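Local atomic coordinates of odorant-binding protein 1F (Rattus norvegicus, PDB entry 3FIQ), a protein that probably binds a wide variety of chemical odorants as a secreted lipocalin of the nasal epithelium. Residues 21-24 against 28-31; 37-42 against 116-121; 55-60 against 64-69. All blocks are in the same frame, centred on the assembly; numbering follows the deposited sequence.

All three contacts belong to one antiparallel barrel but join it in different ways. Contacts 1 and 2 are buried and wholly apolar: the first sets a loop residue, Val29, on strand 14-23, while the second spans that strand to bring strands 38-44 and 111-119 together on the inside. They meet where Ile21 packs against Ala37 and Leu116. Contact 3, only partly buried, is the hairpin of strands 50-59 and 62-72. Strand 38-44 lies beside strand 50-59, with Ala37 packing on Phe55, so contacts 2 and 3 adjoin. Aliphatic and aromatic packing thus governs the interior, whereas the partly exposed hairpin combines main-chain hydrogen bonds, a polar His66-Gln64 pair and the packing of buried Phe55.

Contact 1 of 3, residues 21-24 against 28-31; sequences IVAD and KVAE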
ATOM      1  N   ILE A  21       1.465  -0.446  -7.468  1.00  4.90           N
ATOM      2  CA  ILE A  21       0.354  -1.175  -6.863  1.00  4.80           C
ATOM      3  C   ILE A  21      -0.120  -2.204  -7.858  1.00  7.39           C
ATOM      4  O   ILE A  21      -0.306  -1.888  -9.012  1.00  6.89           O
ATOM      5  CB  ILE A  21      -0.844  -0.248  -6.531  1.00  4.63           C
ATOM      6  CG1 ILE A  21      -0.443   0.973  -5.754  1.00  4.49           C
ATOM      7  CG2 ILE A  21      -1.915  -0.994  -5.805  1.00  7.70           C
ATOM      8  CD1 ILE A  21      -1.570   1.973  -5.523  1.00  6.18           C
ATOM      9  N   VAL A  22      -0.388  -3.442  -7.423  1.00  5.51           N
ATOM     10  CA  VAL A  22      -0.981  -4.412  -8.327  1.00  6.23           C
ATOM     11  C   VAL A  22      -2.193  -5.030  -7.636  1.00  7.72           C
ATOM     12  O   VAL A  22      -2.186  -5.215  -6.420  1.00  7.34           O
ATOM     13  CB  VAL A  22       0.005  -5.418  -8.760  1.00  9.70           C
ATOM     14  CG1 VAL A  22       0.467  -6.232  -7.666  1.00 13.90           C
ATOM     15  CG2 VAL A  22      -0.561  -6.296  -9.922  1.00 10.64           C
ATOM     16  N   ALA A  23      -3.279  -5.284  -8.346  1.00  6.81           N
ATOM     17  CA  ALA A  23      -4.490  -5.772  -7.688  1.00  6.70           C
ATOM     18  C   ALA A  23      -5.265  -6.661  -8.661  1.00  8.02           C
ATOM     19  O   ALA A  23      -5.054  -6.551  -9.851  1.00  8.35           O
ATOM     20  CB  ALA A  23      -5.378  -4.651  -7.223  1.00  5.89           C
ATOM     21  N   ASP A  24      -6.120  -7.556  -8.159  1.00  6.61           N
ATOM     22  CA  ASP A  24      -6.883  -8.399  -9.059  1.00  6.59           C
ATOM     23  C   ASP A  24      -8.124  -7.782  -9.634  1.00  8.91           C
ATOM     24  O   ASP A  24      -8.667  -8.347 -10.582  1.00 15.22           O
ATOM     25  CB  ASP A  24      -7.242  -9.747  -8.387  1.00  8.92           C
ATOM     26  CG  ASP A  24      -7.976  -9.614  -7.138  1.00  8.95           C
ATOM     27  OD1 ASP A  24      -8.157  -8.509  -6.619  1.00  9.04           O
ATOM     28  OD2 ASP A  24      -8.314 -10.690  -6.559  1.00 14.33           O
ATOM     29  N   LYS A  28      -9.766  -0.784  -9.274  1.00  5.71           N
ATOM     30  CA  LYS A  28      -9.560  -0.266  -7.941  1.00  6.63           C
ATOM     31  C   LYS A  28      -8.245   0.460  -7.847  1.00  5.51           C
ATOM     32  O   LYS A  28      -8.111   1.295  -6.939  1.00  5.58           O
ATOM     33  CB  LYS A  28      -9.531  -1.418  -6.941  1.00  7.95           C
ATOM     34  CG  LYS A  28     -10.882  -2.084  -6.744  1.00 10.41           C
ATOM     35  CD  LYS A  28     -11.823  -1.290  -5.975  1.00 11.55           C
ATOM     36  CE  LYS A  28     -13.117  -2.040  -5.698  1.00 10.78           C
ATOM     37  NZ  LYS A  28     -14.020  -1.143  -4.945  1.00 12.16           N
ATOM     38  N   VAL A  29      -7.268   0.171  -8.719  1.00  5.20           N
ATOM     39  CA  VAL A  29      -5.941   0.751  -8.602  1.00  5.02           C
ATOM     40  C   VAL A  29      -5.464   1.571  -9.762  1.00  5.66           C
ATOM     41  O   VAL A  29      -4.431   2.231  -9.680  1.00  6.10           O
ATOM     42  CB  VAL A  29      -4.882  -0.333  -8.221  1.00  5.22           C
ATOM     43  CG1 VAL A  29      -5.185  -0.902  -6.883  1.00  9.89           C
ATOM     44  CG2 VAL A  29      -4.794  -1.412  -9.301  1.00  6.18           C
ATOM     45  N   ALA A  30      -6.184   1.507 -10.883  1.00  5.45           N
ATOM     46  CA  ALA A  30      -5.967   2.386 -12.043  1.00  6.38           C
ATOM     47  C   ALA A  30      -6.378   3.800 -11.688  1.00  5.68           C
ATOM     48  O   ALA A  30      -6.924   4.068 -10.623  1.00  7.42           O
ATOM     49  CB  ALA A  30      -6.864   1.902 -13.167  1.00  7.52           C
ATOM     50  N   GLU A  31      -6.120   4.700 -12.612  1.00  5.93           N
ATOM     51  CA  GLU A  31      -6.518   6.081 -12.423  1.00  8.12           C
ATOM     52  C   GLU A  31      -7.937   6.150 -11.880  1.00  6.31           C
ATOM     53  O   GLU A  31      -8.825   5.489 -12.366  1.00  7.53           O
ATOM     54  CB  GLU A  31      -6.424   6.846 -13.702  1.00  7.26           C
ATOM     55  CG  GLU A  31      -6.962   8.318 -13.608  1.00  9.27           C
ATOM     56  CD  GLU A  31      -6.408   9.263 -14.661  1.00 11.43           C
ATOM     57  OE1 GLU A  31      -6.174   8.815 -15.777  1.00 10.33           O
ATOM     58  OE2 GLU A  31      -6.235  10.455 -14.320  1.00  8.09           O
TER
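Val29 reaches out of its loop to set both methyls against the end of strand 14-23. Apolar packing carries the whole contact. Val29 CG1 meets Ile21 CG2 at 3.4 Å, tighter than an ordinary methyl contact, and also touches Ala23 CB at 3.8 Å. Val29 CG2 lies 3.9 Å from the same Ala23 CB, so the alanine methyl is straddled by the two branches of the valine. On Ile21 it is the short branch that does the touching: with chi1 at -50°, CG1 stands beside the backbone N and CG2 turns anti to it, facing the loop.

The polar groups look to partners beyond the two segments. Val29 O accepts a hydrogen bond from Arg36 NH1, Ala23 O one from Asn145 ND2, and Lys28 NZ forms a salt bridge with Asp106. Ala23 N, by contrast, is buried here with no partner in the model.

Residues 28-31 belong to the long connection between the first two barrel strands, which Val29 packs onto strand 14-23 in this protein. A large loop in this position, folded over one end of the barrel, is characteristic of the lipocalin fold.

Contact 2 of 3, residues 37-42 against 116-121; sequences AYFQHM and LVAGKR
Leu116 lays its CD2 methyl over one face of the Phe39 ring, 4.1 Å from the ring centroid and 19° off the ring normal, a CH-pi contact displaced toward the rim near CE1 and CZ. The other branch works on the same part of the ring, with Leu116 CD1 3.8 Å from Phe39 CE1. CG of the leucine extends anti to the backbone N (chi1 -180°), which carries the forked end across to the aromatic side chain. Farther along strand 111-119, Ala118 CB approaches Phe39 CD2 obliquely at 4.1 Å, so the phenylalanine rests on two consecutive inward-facing residues of that strand. Ala37 adds little, its O lying 4.1 Å from Leu116 CD1.

Strands 38-44 and 111-119 are not paired with each other. Both are neighbours of strand 14-23, and the contact bridges the concave side above it, where Leu116 also touches Ile21 and Ala118 touches Trp16. Thr18 of that middle strand bonds through OG1 to Ala37 O and Phe39 N, helping to hold the backbone from which the ring projects.

Just past the apolar patch, Lys120 makes a cation-pi contact with Trp16 and its NZ bonds to Asp15 O. Residues packing inward across a curled antiparallel sheet, with the tryptophan of the Gly-X-Trp motif met by a basic side chain, are typical of the lipocalin beta-barrel.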
ATOM      1  N   ALA A  37      -3.539   4.648  -3.970  1.00  4.42           N
ATOM      2  CA  ALA A  37      -3.068   5.480  -2.878  1.00  4.72           C
ATOM      3  C   ALA A  37      -1.625   5.837  -3.069  1.00  4.43           C
ATOM      4  O   ALA A  37      -0.753   4.926  -3.177  1.00  4.78           O
ATOM      5  CB  ALA A  37      -3.158   4.709  -1.605  1.00  4.61           C
ATOM      6  N   TYR A  38      -1.381   7.144  -3.109  1.00  4.60           N
ATOM      7  CA  TYR A  38      -0.012   7.709  -3.232  1.00  4.71           C
ATOM      8  C   TYR A  38       0.451   8.021  -1.794  1.00  4.72           C
ATOM      9  O   TYR A  38       0.046   9.034  -1.199  1.00  6.31           O
ATOM     10  CB  TYR A  38      -0.010   8.962  -4.042  1.00  4.98           C
ATOM     11  CG  TYR A  38      -0.337   8.812  -5.520  1.00  7.94           C
ATOM     12  CD1 TYR A  38      -1.666   8.732  -5.969  1.00  7.88           C
ATOM     13  CD2 TYR A  38       0.688   8.729  -6.475  1.00  5.68           C
ATOM     14  CE1 TYR A  38      -1.932   8.577  -7.366  1.00  5.23           C
ATOM     15  CE2 TYR A  38       0.424   8.594  -7.813  1.00  5.34           C
ATOM     16  CZ  TYR A  38      -0.895   8.512  -8.252  1.00  6.99           C
ATOM     17  OH  TYR A  38      -1.187   8.400  -9.598  1.00  6.78           O
ATOM     18  N   PHE A  39       1.236   7.108  -1.209  1.00  4.66           N
ATOM     19  CA  PHE A  39       1.634   7.305   0.199  1.00  4.66           C
ATOM     20  C   PHE A  39       2.363   8.611   0.332  1.00  5.17           C
ATOM     21  O   PHE A  39       3.042   9.077  -0.586  1.00  5.55           O
ATOM     22  CB  PHE A  39       2.555   6.153   0.654  1.00  4.60           C
ATOM     23  CG  PHE A  39       1.778   4.930   1.201  1.00  4.63           C
ATOM     24  CD1 PHE A  39       0.533   4.564   0.729  1.00  5.97           C
ATOM     25  CD2 PHE A  39       2.349   4.123   2.150  1.00  5.36           C
ATOM     26  CE1 PHE A  39      -0.163   3.437   1.253  1.00  4.46           C
ATOM     27  CE2 PHE A  39       1.662   3.004   2.637  1.00  6.74           C
ATOM     28  CZ  PHE A  39       0.439   2.659   2.178  1.00  8.00           C
ATOM     29  N   GLN A  40       2.223   9.182   1.521  1.00  5.06           N
ATOM     30  CA  GLN A  40       3.021  10.313   1.957  1.00  5.38           C
ATOM     31  C   GLN A  40       3.807  10.056   3.226  1.00  5.48           C
ATOM     32  O   GLN A  40       4.961  10.505   3.358  1.00  5.78           O
ATOM     33  CB  GLN A  40       2.085  11.517   2.106  1.00  8.14           C
ATOM     34  CG  GLN A  40       2.832  12.813   2.466  1.00  8.27           C
ATOM     35  CD  GLN A  40       1.896  13.992   2.436  1.00 10.00           C
ATOM     36  OE1 GLN A  40       1.347  14.406   3.475  1.00 15.84           O
ATOM     37  NE2 GLN A  40       1.702  14.522   1.257  1.00 15.05           N
ATOM     38  N   HIS A  41       3.198   9.418   4.231  1.00  5.36           N
ATOM     39  CA  HIS A  41       3.831   9.318   5.546  1.00  5.83           C
ATOM     40  C   HIS A  41       3.244   8.195   6.327  1.00  9.06           C
ATOM     41  O   HIS A  41       2.060   7.879   6.164  1.00  5.20           O
ATOM     42  CB  HIS A  41       3.590  10.655   6.315  1.00  5.90           C
ATOM     43  CG  HIS A  41       4.444  10.867   7.529  1.00  7.61           C
ATOM     44  ND1 HIS A  41       4.051  10.436   8.783  1.00 11.11           N
ATOM     45  CD2 HIS A  41       5.688  11.424   7.690  1.00  6.91           C
ATOM     46  CE1 HIS A  41       5.015  10.728   9.658  1.00 10.16           C
ATOM     47  NE2 HIS A  41       5.985  11.353   9.037  1.00 10.12           N
ATOM     48  N   MET A  42       4.063   7.587   7.191  1.00  6.72           N
ATOM     49  CA  MET A  42       3.605   6.582   8.159  1.00  5.45           C
ATOM     50  C   MET A  42       4.109   6.905   9.513  1.00  7.62           C
ATOM     51  O   MET A  42       5.249   7.422   9.704  1.00  9.10           O
ATOM     52  CB  MET A  42       4.067   5.202   7.740  1.00  5.62           C
ATOM     53  CG  MET A  42       3.496   4.734   6.439  1.00  7.15           C
ATOM     54  SD  MET A  42       3.523   2.937   6.133  1.00  9.96           S
ATOM     55  CE  MET A  42       5.243   2.696   5.790  1.00  9.41           C
ATOM     56  N   LEU A 116       0.927  -3.516  -2.556  1.00  4.00           N
ATOM     57  CA  LEU A 116       1.368  -2.137  -2.702  1.00  6.55           C
ATOM     58  C   LEU A 116       2.825  -2.027  -2.264  1.00  5.98           C
ATOM     59  O   LEU A 116       3.214  -2.529  -1.205  1.00  6.41           O
ATOM     60  CB  LEU A 116       0.479  -1.207  -1.805  1.00  6.29           C
ATOM     61  CG  LEU A 116       0.867   0.271  -1.906  1.00  6.66           C
ATOM     62  CD1 LEU A 116      -0.371   1.113  -1.740  1.00  6.37           C
ATOM     63  CD2 LEU A 116       1.789   0.678  -0.837  1.00  6.10           C
ATOM     64  N   VAL A 117       3.665  -1.417  -3.097  1.00  4.19           N
ATOM     65  CA  VAL A 117       5.064  -1.217  -2.785  1.00  5.56           C
ATOM     66  C   VAL A 117       5.314   0.200  -2.351  1.00  5.99           C
ATOM     67  O   VAL A 117       5.103   1.155  -3.136  1.00  5.69           O
ATOM     68  CB  VAL A 117       5.902  -1.514  -4.065  1.00  7.86           C
ATOM     69  CG1 VAL A 117       7.378  -1.289  -3.798  1.00 10.02           C
ATOM     70  CG2 VAL A 117       5.704  -2.928  -4.562  1.00  8.19           C
ATOM     71  N   ALA A 118       5.711   0.360  -1.090  1.00  5.05           N
ATOM     72  CA  ALA A 118       6.010   1.680  -0.505  1.00  6.53           C
ATOM     73  C   ALA A 118       7.530   1.832  -0.447  1.00  6.04           C
ATOM     74  O   ALA A 118       8.237   0.869  -0.208  1.00  7.19           O
ATOM     75  CB  ALA A 118       5.450   1.777   0.889  1.00  5.69           C
ATOM     76  N   GLY A 119       7.984   3.032  -0.684  1.00  5.36           N
ATOM     77  CA  GLY A 119       9.412   3.297  -0.736  1.00  5.78           C
ATOM     78  C   GLY A 119       9.887   4.590  -0.122  1.00  9.39           C
ATOM     79  O   GLY A 119       9.153   5.532  -0.050  1.00  8.06           O
ATOM     80  N   LYS A 120      11.182   4.599   0.207  1.00  7.61           N
ATOM     81  CA  LYS A 120      11.918   5.826   0.561  1.00  7.97           C
ATOM     82  C   LYS A 120      12.874   6.187  -0.527  1.00 12.39           C
ATOM     83  O   LYS A 120      13.762   6.989  -0.326  1.00 13.94           O
ATOM     84  CB  LYS A 120      12.624   5.709   1.894  1.00 12.19           C
ATOM     85  CG  LYS A 120      11.707   5.532   3.078  1.00 13.12           C
ATOM     86  CD  LYS A 120      12.437   5.478   4.391  1.00 16.59           C
ATOM     87  CE  LYS A 120      11.513   5.563   5.558  1.00 25.88           C
ATOM     88  NZ  LYS A 120      10.885   6.903   5.903  1.00 21.46           N
ATOM     89  N   ARG A 121      12.683   5.587  -1.688  1.00 14.42           N
ATOM     90  CA  ARG A 121      13.451   5.901  -2.891  1.00 12.52           C
ATOM     91  C   ARG A 121      12.489   5.798  -4.112  1.00 13.46           C
ATOM     92  O   ARG A 121      11.394   5.264  -3.959  1.00 11.63           O
ATOM     93  CB  ARG A 121      14.585   4.922  -3.035  1.00 17.97           C
ATOM     94  CG  ARG A 121      14.154   3.478  -3.073  1.00 17.20           C
ATOM     95  CD  ARG A 121      15.281   2.590  -3.027  1.00 21.49           C
ATOM     96  NE  ARG A 121      16.119   2.771  -4.191  1.00 23.76           N
ATOM     97  CZ  ARG A 121      17.430   2.589  -4.176  1.00 33.86           C
ATOM     98  NH1 ARG A 121      18.038   2.243  -3.052  1.00 39.15           N
ATOM     99  NH2 ARG A 121      18.118   2.756  -5.276  1.00 32.21           N
TER

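Contact 3 of 3, residues 55-60 against 64-69; sequences FNVKLD and QTHTVV. With EDO (1,2-ethanediol), chain E; EDO (1,2-ethanediol), chain C.
Phe55 and His66 face each other as a hydrogen-bonded antiparallel pair, and each satisfies the other's amide and carbonyl: Phe55 N to His66 O at 2.9 Å, His66 N to Phe55 O at 2.8 Å. Val57 and Gln64 repeat the exchange, with Val57 N on Gln64 O at 3.0 Å and Gln64 N on Val57 O at 2.9 Å.

His66 NE2 gives a hydrogen bond to Gln64 OE1 (2.7 Å), reaching it from above the carbonyl plane, while Val57 CG2 packs at the edge of the imidazole. Phe55, its CG lodged between backbone N and carbonyl carbon (chi1 63°), brings one ring face under His66 CB, 3.8 Å from the centroid, and an edge to Val68 CG1. Were Phe55 an alanine, the ring under His66 CB and beside Val68 CG1 would be lost, which would probably open a gap and leave the imidazole less firmly placed.

Of two 1,2-ethanediols, probably from the crystallisation liquor, one shares a hydrogen bond with Thr67 OG1 and the other accepts one from Asp60 N. Main-chain bonds satisfy the amides and carbonyls of Phe55, Val57, Gln64 and His66 and fix the register, while the side chains add Phe55-His66 packing and the His66-Gln64 bond.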
ATOM      1  N   PHE A  55      -1.956   9.449   2.956  1.00  5.76           N
ATOM      2  CA  PHE A  55      -1.792   9.227   1.521  1.00  5.82           C
ATOM      3  C   PHE A  55      -2.692  10.158   0.743  1.00  6.04           C
ATOM      4  O   PHE A  55      -3.610  10.747   1.301  1.00  6.91           O
ATOM      5  CB  PHE A  55      -2.112   7.770   1.152  1.00  6.79           C
ATOM      6  CG  PHE A  55      -3.506   7.316   1.399  1.00  6.70           C
ATOM      7  CD1 PHE A  55      -3.828   6.719   2.609  1.00  8.65           C
ATOM      8  CD2 PHE A  55      -4.487   7.361   0.406  1.00  5.79           C
ATOM      9  CE1 PHE A  55      -5.155   6.240   2.833  1.00  9.24           C
ATOM     10  CE2 PHE A  55      -5.740   6.822   0.617  1.00  5.79           C
ATOM     11  CZ  PHE A  55      -6.095   6.295   1.837  1.00  5.65           C
ATOM     12  N   ASN A  56      -2.364  10.355  -0.506  1.00  6.20           N
ATOM     13  CA  ASN A  56      -3.213  11.118  -1.405  1.00  6.47           C
ATOM     14  C   ASN A  56      -3.846  10.219  -2.422  1.00  6.52           C
ATOM     15  O   ASN A  56      -3.271   9.226  -2.853  1.00  6.42           O
ATOM     16  CB  ASN A  56      -2.431  12.262  -2.131  1.00  6.75           C
ATOM     17  CG  ASN A  56      -2.207  13.408  -1.215  1.00 10.28           C
ATOM     18  OD1 ASN A  56      -3.139  14.217  -0.983  1.00  9.53           O
ATOM     19  ND2 ASN A  56      -1.050  13.464  -0.633  1.00  6.99           N
ATOM     20  N   VAL A  57      -5.018  10.640  -2.917  1.00  6.75           N
ATOM     21  CA  VAL A  57      -5.580  10.106  -4.140  1.00  6.95           C
ATOM     22  C   VAL A  57      -5.735  11.307  -5.015  1.00  8.86           C
ATOM     23  O   VAL A  57      -5.858  12.421  -4.540  1.00  8.80           O
ATOM     24  CB  VAL A  57      -6.959   9.351  -3.959  1.00  8.71           C
ATOM     25  CG1 VAL A  57      -6.780   8.117  -3.121  1.00  9.13           C
ATOM     26  CG2 VAL A  57      -8.064  10.258  -3.481  1.00 11.32           C
ATOM     27  N   LYS A  58      -5.658  11.121  -6.313  1.00  7.63           N
ATOM     28  CA  LYS A  58      -5.853  12.212  -7.207  1.00  8.09           C
ATOM     29  C   LYS A  58      -7.310  12.240  -7.566  1.00 11.43           C
ATOM     30  O   LYS A  58      -7.891  11.203  -7.916  1.00 13.80           O
ATOM     31  CB  LYS A  58      -5.035  12.047  -8.466  1.00 13.72           C
ATOM     32  CG  LYS A  58      -3.574  12.035  -8.309  1.00 14.98           C
ATOM     33  CD  LYS A  58      -2.989  13.319  -7.791  1.00 23.79           C
ATOM     34  CE  LYS A  58      -3.508  14.594  -8.501  1.00 33.46           C
ATOM     35  NZ  LYS A  58      -2.833  15.043  -9.795  1.00 39.39           N
ATOM     36  N   LEU A  59      -7.915  13.437  -7.441  1.00  9.60           N
ATOM     37  CA  LEU A  59      -9.337  13.587  -7.743  1.00 10.75           C
ATOM     38  C   LEU A  59      -9.423  14.851  -8.566  1.00 10.42           C
ATOM     39  O   LEU A  59      -9.045  15.928  -8.116  1.00 11.20           O
ATOM     40  CB  LEU A  59     -10.214  13.710  -6.501  1.00 12.43           C
ATOM     41  CG  LEU A  59     -11.671  13.999  -6.757  1.00 13.83           C
ATOM     42  CD1 LEU A  59     -12.297  12.728  -7.285  1.00 11.62           C
ATOM     43  CD2 LEU A  59     -12.253  14.365  -5.386  1.00 21.46           C
ATOM     44  N   ASP A  60      -9.936  14.719  -9.784  1.00 11.98           N
ATOM     45  CA  ASP A  60      -9.674  15.675 -10.846  1.00 15.01           C
ATOM     46  C   ASP A  60      -8.147  15.917 -10.946  1.00 13.83           C
ATOM     47  O   ASP A  60      -7.333  14.971 -10.929  1.00 20.55           O
ATOM     48  CB  ASP A  60     -10.535  16.909 -10.665  1.00 19.94           C
ATOM     49  CG  ASP A  60     -12.027  16.554 -10.433  1.00 21.95           C
ATOM     50  OD1 ASP A  60     -12.590  15.724 -11.201  1.00 22.17           O
ATOM     51  OD2 ASP A  60     -12.626  16.980  -9.417  1.00 23.63           O
ATOM     52  N   GLN A  64      -6.166  14.861  -3.019  1.00  7.69           N
ATOM     53  CA  GLN A  64      -7.115  14.696  -1.924  1.00  7.54           C
ATOM     54  C   GLN A  64      -6.451  13.857  -0.886  1.00  7.12           C
ATOM     55  O   GLN A  64      -6.167  12.673  -1.071  1.00  6.89           O
ATOM     56  CB  GLN A  64      -8.373  14.045  -2.403  1.00  8.23           C
ATOM     57  CG  GLN A  64      -9.439  13.879  -1.357  1.00 11.31           C
ATOM     58  CD  GLN A  64     -10.685  13.053  -1.810  1.00 15.30           C
ATOM     59  OE1 GLN A  64     -10.625  11.825  -2.080  1.00 18.03           O
ATOM     60  NE2 GLN A  64     -11.845  13.752  -1.886  1.00 18.16           N
ATOM     61  N   THR A  65      -6.129  14.479   0.259  1.00  7.06           N
ATOM     62  CA  THR A  65      -5.340  13.806   1.278  1.00  6.74           C
ATOM     63  C   THR A  65      -6.252  13.033   2.234  1.00  6.57           C
ATOM     64  O   THR A  65      -7.284  13.526   2.684  1.00  8.25           O
ATOM     65  CB  THR A  65      -4.510  14.827   2.080  1.00  6.82           C
ATOM     66  OG1 THR A  65      -3.671  15.588   1.216  1.00  7.63           O
ATOM     67  CG2 THR A  65      -3.551  14.118   2.994  1.00 10.39           C
ATOM     68  N   HIS A  66      -5.839  11.819   2.530  1.00  6.30           N
ATOM     69  CA  HIS A  66      -6.524  10.910   3.442  1.00  6.14           C
ATOM     70  C   HIS A  66      -5.607  10.426   4.534  1.00  7.19           C
ATOM     71  O   HIS A  66      -4.370  10.314   4.384  1.00  6.75           O
ATOM     72  CB  HIS A  66      -6.994   9.680   2.649  1.00  6.05           C
ATOM     73  CG  HIS A  66      -8.053   9.974   1.646  1.00  6.28           C
ATOM     74  ND1 HIS A  66      -9.387   9.931   2.004  1.00  9.13           N
ATOM     75  CD2 HIS A  66      -8.024  10.297   0.340  1.00  6.47           C
ATOM     76  CE1 HIS A  66     -10.123  10.201   0.944  1.00 12.00           C
ATOM     77  NE2 HIS A  66      -9.322  10.496  -0.060  1.00 10.16           N
ATOM     78  N   THR A  67      -6.211  10.072   5.677  1.00  5.91           N
ATOM     79  CA  THR A  67      -5.467   9.407   6.718  1.00  5.78           C
ATOM     80  C   THR A  67      -6.274   8.192   7.103  1.00  6.57           C
ATOM     81  O   THR A  67      -7.480   8.263   7.257  1.00  7.75           O
ATOM     82  CB  THR A  67      -5.302  10.252   8.001  1.00  8.01           C
ATOM     83  OG1 THR A  67      -4.739  11.499   7.669  1.00 11.26           O
ATOM     84  CG2 THR A  67      -4.434   9.527   8.970  1.00  8.11           C
ATOM     85  N   VAL A  68      -5.596   7.057   7.278  1.00  6.01           N
ATOM     86  CA  VAL A  68      -6.212   5.848   7.862  1.00  5.50           C
ATOM     87  C   VAL A  68      -5.389   5.496   9.073  1.00  6.80           C
ATOM     88  O   VAL A  68      -4.187   5.762   9.134  1.00  7.53           O
ATOM     89  CB  VAL A  68      -6.323   4.633   6.943  1.00  5.90           C
ATOM     90  CG1 VAL A  68      -7.269   4.898   5.868  1.00 12.21           C
ATOM     91  CG2 VAL A  68      -4.982   4.241   6.345  1.00  8.06           C
ATOM     92  N   VAL A  69      -6.027   4.905  10.076  1.00  5.61           N
ATOM     93  CA  VAL A  69      -5.343   4.343  11.220  1.00  5.64           C
ATOM     94  C   VAL A  69      -5.550   2.858  11.208  1.00  5.77           C
ATOM     95  O   VAL A  69      -6.634   2.377  11.388  1.00  7.64           O
ATOM     96  CB  VAL A  69      -5.850   4.934  12.539  1.00 11.19           C
ATOM     97  CG1 VAL A  69      -5.060   4.430  13.741  1.00  9.35           C
ATOM     98  CG2 VAL A  69      -5.785   6.457  12.512  1.00 11.10           C
TER
HETATM   99  C1  EDO E 160      -8.015  13.670   7.463  1.00 19.16           C
HETATM  100  O1  EDO E 160      -7.969  12.323   7.888  1.00 21.59           O
HETATM  101  C2  EDO E 160      -7.364  13.627   6.074  1.00 20.28           C
HETATM  102  O2  EDO E 160      -5.890  13.454   6.088  1.00 24.25           O
HETATM  103  C1  EDO C 158      -9.642  10.739 -12.624  1.00 19.80           C
HETATM  104  O1  EDO C 158     -10.546   9.641 -12.370  1.00 15.25           O
HETATM  105  C2  EDO C 158      -9.324  11.585 -11.396  1.00 17.92           C
HETATM  106  O2  EDO C 158     -10.486  12.015 -10.626  1.00 11.33           O